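Long-range contact in lectin (Pleurotus ostreatus, PDB 6T0Q), which probably binds galactose-type sugars and related glycans through two calcium-containing beta-sandwich domains: residues S215-K220 / K311-I316. Sequence-based numbering, arbitrary orientation.
Sequences SRAFRK and KAIQTI. With NAG (2-acetamido-2-deoxy-beta-D-glucopyranose), chain B.
A217 and I313 face each other as an antiparallel hydrogen-bonded pair, A217 N donating to I313 O at 3.2 Å (N-H...O angle 165°) and I313 N returning a bond to A217 O. A second hydrogen-bonded pair joins R219 and K311, with R219 N 2.8 Å from K311 O and K311 N bonded back to R219 O. Between these pairs F218 and A312 form the non-hydrogen-bonded pair: the ring atom CD2 of F218 lies 3.6 Å from CB of A312, on the face of the sheet opposite A217 and I313.

Beyond I313 the strand pairing gives way to a turn that brings I316 back against 215-220. With CG1 beside the backbone N (chi1 -58°), I316 lays CG1 3.7 Å from CB of A217, CD1 reaches the backbone of R216, and CG2 approaches the acetyl methyl C8 of the NAG at 3.5 Å. A water accepts from I316 N and donates to S215 O, bridging where direct strand bonds have ended. S215 O also receives R216 NH1 at 2.8 Å, the donor lying above the carbonyl plane. The bend of R216 at chi2 (-65°) sets CD 3.5 Å from Q314 CA, and CB of Q314 lies over one guanidinium face.

Farther out, a salt bridge to D205 anchors R216 NH2, R219 is gripped by E327 and by carbonyls including that of P322, and S215 OG bonds to T280. In this antiparallel sheet of a beta-sandwich domain, 214-222 lies between 311-313 and 273-281. The backbone ladder thus holds 311-313 to 214-222, while water and arginine satisfy S215 O within the glycan pocket that S215 and I316 share.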
ATOM      1  N   SER A 215     -24.731  -3.511 -16.370  1.00 23.50           N
ATOM      2  CA  SER A 215     -23.529  -3.949 -15.677  1.00 26.47           C
ATOM      3  C   SER A 215     -23.053  -2.881 -14.697  1.00 32.35           C
ATOM      4  O   SER A 215     -23.175  -1.680 -14.953  1.00 28.03           O
ATOM      5  CB  SER A 215     -22.414  -4.271 -16.675  1.00 26.83           C
ATOM      6  OG  SER A 215     -22.770  -5.385 -17.477  1.00 29.12           O
ATOM      7  N   ARG A 216     -22.508  -3.339 -13.570  1.00 25.36           N
ATOM      8  CA  ARG A 216     -22.041  -2.476 -12.495  1.00 24.08           C
ATOM      9  C   ARG A 216     -20.686  -2.980 -12.026  1.00 26.11           C
ATOM     10  O   ARG A 216     -20.441  -4.188 -12.008  1.00 25.73           O
ATOM     11  CB  ARG A 216     -23.018  -2.479 -11.304  1.00 19.38           C
ATOM     12  CG  ARG A 216     -24.472  -2.161 -11.666  1.00 27.63           C
ATOM     13  CD  ARG A 216     -24.588  -0.729 -12.177  1.00 29.57           C
ATOM     14  NE  ARG A 216     -25.968  -0.352 -12.469  1.00 31.54           N
ATOM     15  CZ  ARG A 216     -26.465  -0.200 -13.694  1.00 38.46           C
ATOM     16  NH1 ARG A 216     -25.695  -0.381 -14.759  1.00 36.08           N
ATOM     17  NH2 ARG A 216     -27.734   0.153 -13.849  1.00 40.91           N
ATOM     18  N   ALA A 217     -19.813  -2.063 -11.616  1.00 24.57           N
ATOM     19  CA  ALA A 217     -18.489  -2.451 -11.151  1.00 25.28           C
ATOM     20  C   ALA A 217     -18.346  -2.215  -9.653  1.00 28.52           C
ATOM     21  O   ALA A 217     -18.985  -1.324  -9.081  1.00 27.01           O
ATOM     22  CB  ALA A 217     -17.383  -1.695 -11.897  1.00 24.00           C
ATOM     23  N   PHE A 218     -17.492  -3.035  -9.030  1.00 23.38           N
ATOM     24  CA  PHE A 218     -17.247  -3.025  -7.592  1.00 22.39           C
ATOM     25  C   PHE A 218     -15.761  -3.243  -7.346  1.00 25.80           C
ATOM     26  O   PHE A 218     -15.129  -4.043  -8.038  1.00 26.27           O
ATOM     27  CB  PHE A 218     -18.059  -4.122  -6.884  1.00 21.94           C
ATOM     28  CG  PHE A 218     -19.537  -4.043  -7.162  1.00 20.66           C
ATOM     29  CD1 PHE A 218     -20.081  -4.664  -8.274  1.00 21.86           C
ATOM     30  CD2 PHE A 218     -20.373  -3.320  -6.325  1.00 19.60           C
ATOM     31  CE1 PHE A 218     -21.440  -4.581  -8.545  1.00 22.88           C
ATOM     32  CE2 PHE A 218     -21.733  -3.220  -6.589  1.00 24.43           C
ATOM     33  CZ  PHE A 218     -22.270  -3.860  -7.699  1.00 26.18           C
ATOM     34  N   ARG A 219     -15.208  -2.533  -6.358  1.00 21.57           N
ATOM     35  CA  ARG A 219     -13.779  -2.581  -6.074  1.00 21.23           C
ATOM     36  C   ARG A 219     -13.528  -2.650  -4.577  1.00 23.89           C
ATOM     37  O   ARG A 219     -14.197  -1.970  -3.794  1.00 24.39           O
ATOM     38  CB  ARG A 219     -13.044  -1.350  -6.632  1.00 21.71           C
ATOM     39  CG  ARG A 219     -12.912  -1.313  -8.142  1.00 24.78           C
ATOM     40  CD  ARG A 219     -12.344   0.035  -8.599  1.00 27.82           C
ATOM     41  NE  ARG A 219     -11.033   0.317  -8.008  1.00 25.79           N
ATOM     42  CZ  ARG A 219      -9.873  -0.069  -8.532  1.00 27.70           C
ATOM     43  NH1 ARG A 219      -9.848  -0.765  -9.668  1.00 22.91           N
ATOM     44  NH2 ARG A 219      -8.737   0.245  -7.920  1.00 32.78           N
ATOM     45  N   LYS A 220     -12.539  -3.450  -4.192  1.00 24.03           N
ATOM     46  CA  LYS A 220     -12.067  -3.508  -2.814  1.00 27.95           C
ATOM     47  C   LYS A 220     -10.558  -3.706  -2.823  1.00 27.21           C
ATOM     48  O   LYS A 220     -10.053  -4.612  -3.493  1.00 22.87           O
ATOM     49  CB  LYS A 220     -12.750  -4.635  -2.031  1.00 25.74           C
ATOM     50  CG  LYS A 220     -12.230  -4.827  -0.604  1.00 27.46           C
ATOM     51  CD  LYS A 220     -12.703  -3.715   0.335  1.00 29.14           C
ATOM     52  CE  LYS A 220     -12.186  -3.972   1.748  1.00 30.85           C
ATOM     53  NZ  LYS A 220     -12.572  -2.891   2.678  1.00 27.54           N
ATOM     54  N   LYS A 311     -16.259  -0.022  -3.031  1.00 23.90           N
ATOM     55  CA  LYS A 311     -16.670   1.058  -3.921  1.00 26.54           C
ATOM     56  C   LYS A 311     -17.424   0.480  -5.112  1.00 27.18           C
ATOM     57  O   LYS A 311     -17.177  -0.650  -5.533  1.00 27.09           O
ATOM     58  CB  LYS A 311     -15.462   1.864  -4.410  1.00 30.68           C
ATOM     59  CG  LYS A 311     -14.647   2.504  -3.291  1.00 39.23           C
ATOM     60  CD  LYS A 311     -15.554   3.185  -2.288  1.00 52.07           C
ATOM     61  CE  LYS A 311     -15.312   4.678  -2.215  1.00 62.08           C
ATOM     62  NZ  LYS A 311     -16.289   5.304  -1.280  1.00 65.92           N
ATOM     63  N   ALA A 312     -18.343   1.274  -5.659  1.00 22.19           N
ATOM     64  CA  ALA A 312     -19.241   0.821  -6.712  1.00 23.31           C
ATOM     65  C   ALA A 312     -19.509   1.969  -7.678  1.00 27.45           C
ATOM     66  O   ALA A 312     -19.438   3.138  -7.297  1.00 27.25           O
ATOM     67  CB  ALA A 312     -20.566   0.308  -6.124  1.00 24.55           C
ATOM     68  N   ILE A 313     -19.834   1.636  -8.928  1.00 26.75           N
ATOM     69  CA  ILE A 313     -20.142   2.661  -9.925  1.00 30.46           C
ATOM     70  C   ILE A 313     -21.124   2.081 -10.937  1.00 29.82           C
ATOM     71  O   ILE A 313     -21.063   0.895 -11.266  1.00 27.68           O
ATOM     72  CB  ILE A 313     -18.853   3.194 -10.599  1.00 30.32           C
ATOM     73  CG1 ILE A 313     -19.102   4.571 -11.222  1.00 31.95           C
ATOM     74  CG2 ILE A 313     -18.321   2.212 -11.637  1.00 31.28           C
ATOM     75  CD1 ILE A 313     -17.836   5.256 -11.711  1.00 36.31           C
ATOM     76  N   GLN A 314     -22.033   2.927 -11.439  1.00 26.95           N
ATOM     77  CA  GLN A 314     -23.109   2.433 -12.296  1.00 28.87           C
ATOM     78  C   GLN A 314     -22.735   2.404 -13.773  1.00 33.39           C
ATOM     79  O   GLN A 314     -23.177   1.507 -14.500  1.00 35.82           O
ATOM     80  CB  GLN A 314     -24.378   3.272 -12.096  1.00 31.13           C
ATOM     81  CG  GLN A 314     -24.924   3.164 -10.683  1.00 42.28           C
ATOM     82  CD  GLN A 314     -26.166   3.996 -10.450  1.00 51.11           C
ATOM     83  OE1 GLN A 314     -26.945   4.245 -11.374  1.00 47.99           O
ATOM     84  NE2 GLN A 314     -26.359   4.432  -9.207  1.00 53.15           N
ATOM     85  N   THR A 315     -21.962   3.378 -14.240  1.00 29.72           N
ATOM     86  CA  THR A 315     -21.397   3.353 -15.586  1.00 33.27           C
ATOM     87  C   THR A 315     -19.938   2.945 -15.441  1.00 32.51           C
ATOM     88  O   THR A 315     -19.130   3.688 -14.875  1.00 30.90           O
ATOM     89  CB  THR A 315     -21.519   4.707 -16.283  1.00 35.35           C
ATOM     90  OG1 THR A 315     -22.901   5.043 -16.456  1.00 38.88           O
ATOM     91  CG2 THR A 315     -20.840   4.657 -17.648  1.00 38.04           C
ATOM     92  N   ILE A 316     -19.611   1.760 -15.930  1.00 28.41           N
ATOM     93  CA  ILE A 316     -18.283   1.204 -15.714  1.00 29.69           C
ATOM     94  C   ILE A 316     -17.279   1.888 -16.633  1.00 31.80           C
ATOM     95  O   ILE A 316     -17.448   1.856 -17.857  1.00 33.57           O
ATOM     96  CB  ILE A 316     -18.275  -0.307 -15.951  1.00 29.60           C
ATOM     97  CG1 ILE A 316     -19.289  -1.002 -15.028  1.00 27.95           C
ATOM     98  CG2 ILE A 316     -16.876  -0.833 -15.741  1.00 27.13           C
ATOM     99  CD1 ILE A 316     -19.382  -2.492 -15.271  1.00 27.23           C
TER
HETATM  100  C1  NAG B   1     -19.205  -6.229 -17.918  1.00 38.73           C
HETATM  101  C2  NAG B   1     -18.589  -5.651 -19.181  1.00 44.83           C
HETATM  102  C3  NAG B   1     -19.591  -5.720 -20.318  1.00 53.29           C
HETATM  103  C4  NAG B   1     -20.004  -7.165 -20.557  1.00 52.15           C
HETATM  104  C5  NAG B   1     -20.504  -7.831 -19.271  1.00 45.13           C
HETATM  105  C6  NAG B   1     -20.565  -9.336 -19.410  1.00 41.55           C
HETATM  106  C7  NAG B   1     -16.834  -3.949 -19.061  1.00 46.15           C
HETATM  107  C8  NAG B   1     -16.517  -2.499 -18.851  1.00 43.54           C
HETATM  108  N2  NAG B   1     -18.126  -4.286 -18.987  1.00 39.74           N
HETATM  109  O3  NAG B   1     -18.989  -5.189 -21.493  1.00 56.53           O
HETATM  110  O4  NAG B   1     -20.971  -6.928 -21.504  1.00 60.33           O
HETATM  111  O5  NAG B   1     -19.623  -7.584 -18.161  1.00 39.38           O
HETATM  112  O6  NAG B   1     -21.887  -9.824 -19.244  1.00 55.49           O
HETATM  113  O7  NAG B   1     -15.957  -4.783 -19.282  1.00 46.86           O
HETATM  114  O   HOH W   1     -21.936  -0.028 -17.028  1.00 44.96           O